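Local coordinates for DnaD-like replication protein (Streptococcus mutans UA159, PDB 2ZC2) that probably takes part in DNA replication as a DnaD-like protein of the DnaB/DnaD family, and binds zinc ions in this fragment, at residues D33-P37 and D38-S42. Residues are numbered along the deposited sequence; the frame is centred on the assembly and turned at random.
With ZN (zinc ion), chain E; ZN (zinc ion), chain D.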
# COMPACT_ATOMS: atom_id res chain seq x y z
N ASP A 33 -9.48 1.60 8.00
CA ASP A 33 -10.17 1.71 6.74
C ASP A 33 -10.49 0.37 6.12
O ASP A 33 -11.08 0.31 5.04
CB ASP A 33 -9.36 2.57 5.76
CG ASP A 33 -9.09 4.00 6.29
OD1 ASP A 33 -9.70 4.42 7.29
OD2 ASP A 33 -8.29 4.71 5.68
N LYS A 34 -10.08 -0.71 6.80
CA LYS A 34 -10.44 -2.08 6.38
C LYS A 34 -9.91 -2.42 4.97
O LYS A 34 -10.65 -2.97 4.16
CB LYS A 34 -11.96 -2.27 6.37
CG LYS A 34 -12.74 -1.74 7.56
CD LYS A 34 -12.29 -2.29 8.88
CE LYS A 34 -13.14 -1.66 10.05
NZ LYS A 34 -12.42 -1.65 11.39
N THR A 35 -8.70 -1.99 4.67
CA THR A 35 -8.02 -2.25 3.39
C THR A 35 -7.22 -3.54 3.55
O THR A 35 -6.38 -3.67 4.47
CB THR A 35 -7.08 -1.07 3.00
OG1 THR A 35 -7.83 0.17 3.10
CG2 THR A 35 -6.57 -1.25 1.58
N ASP A 36 -7.57 -4.53 2.74
CA ASP A 36 -6.82 -5.81 2.65
C ASP A 36 -5.32 -5.54 2.51
O ASP A 36 -4.93 -4.81 1.62
CB ASP A 36 -7.32 -6.49 1.41
CG ASP A 36 -6.77 -7.88 1.20
OD1 ASP A 36 -5.97 -8.45 1.98
OD2 ASP A 36 -7.22 -8.41 0.19
N PRO A 37 -4.47 -6.07 3.44
CA PRO A 37 -3.01 -5.88 3.24
C PRO A 37 -2.51 -6.33 1.85
O PRO A 37 -1.51 -5.79 1.40
CB PRO A 37 -2.36 -6.74 4.34
CG PRO A 37 -3.53 -7.43 5.08
CD PRO A 37 -4.81 -6.77 4.69
N ASP A 38 -3.20 -7.27 1.17
CA ASP A 38 -2.71 -7.72 -0.13
C ASP A 38 -3.07 -6.76 -1.24
O ASP A 38 -2.43 -6.76 -2.26
CB ASP A 38 -3.11 -9.15 -0.46
CG ASP A 38 -2.52 -10.13 0.54
OD1 ASP A 38 -1.35 -10.51 0.36
OD2 ASP A 38 -3.20 -10.48 1.55
N LEU A 39 -4.07 -5.91 -0.98
CA LEU A 39 -4.36 -4.79 -1.83
C LEU A 39 -3.30 -3.68 -1.70
O LEU A 39 -2.87 -3.09 -2.72
CB LEU A 39 -5.74 -4.22 -1.53
CG LEU A 39 -6.11 -3.08 -2.50
CD1 LEU A 39 -6.36 -3.67 -3.92
CD2 LEU A 39 -7.28 -2.21 -2.06
N VAL A 40 -2.90 -3.41 -0.46
CA VAL A 40 -1.76 -2.52 -0.19
C VAL A 40 -0.49 -2.99 -0.91
O VAL A 40 0.20 -2.21 -1.59
CB VAL A 40 -1.54 -2.29 1.33
CG1 VAL A 40 -0.38 -1.31 1.58
CG2 VAL A 40 -2.80 -1.69 2.00
N ARG A 41 -0.17 -4.27 -0.73
CA ARG A 41 0.95 -4.87 -1.39
C ARG A 41 0.83 -4.76 -2.93
O ARG A 41 1.85 -4.51 -3.62
CB ARG A 41 1.08 -6.34 -0.93
CG ARG A 41 2.05 -7.23 -1.75
CD ARG A 41 2.19 -8.65 -1.07
NE ARG A 41 2.80 -8.55 0.27
CZ ARG A 41 2.18 -8.74 1.43
NH1 ARG A 41 0.88 -9.03 1.50
NH2 ARG A 41 2.89 -8.63 2.55
N SER A 42 -0.37 -4.93 -3.49
CA SER A 42 -0.44 -4.75 -4.94
C SER A 42 -0.33 -3.30 -5.44
O SER A 42 0.09 -3.08 -6.57
CB SER A 42 -1.62 -5.43 -5.53
OG SER A 42 -2.74 -4.75 -5.17
ZN ZN E . -0.67 -11.83 1.89
ZN ZN D . -8.03 6.43 7.07
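With CG of D36 trans to its own N (chi1 -175°), OD1 reaches forward to the first turn of helix 37-50 and accepts from D38 N at 3.1 Å. The bond is nearly straight, 169° at the hydrogen, but the N-H arrives from above the carboxylate plane. D36 is thus the N-cap of helix 37-50, and P37 is its first helical residue. The D36 carbonyl O serves two donors: V40 N at 3.2 Å, in the carbonyl plane, and L39 N at 3.0 Å, above it. R41 N binds P37 O, continuing the helical pattern. In this all-helical DnaD-like domain the cap also joins the loop before helix 37-50 to the start of helix 73-76, since D36 OD2 accepts from L73 N. The D38 carboxylate, turned 74° from that of D36, sets its OD2 3.5 Å from D36 OD1; this like-charge approach is probably eased by the zinc ion on D38 OD1 (2.1 Å) and by R41 NH1, in a salt bridge to the same oxygen whose hydrogen bond is weak. R41 bends at chi3, and its NE bonds D9. Next to the cap in sequence, T35 CG2 meets L39 CD2 and V40 CG2, each at 3.8 Å, while T35 OG1 bonds T29 O of helix 20-32.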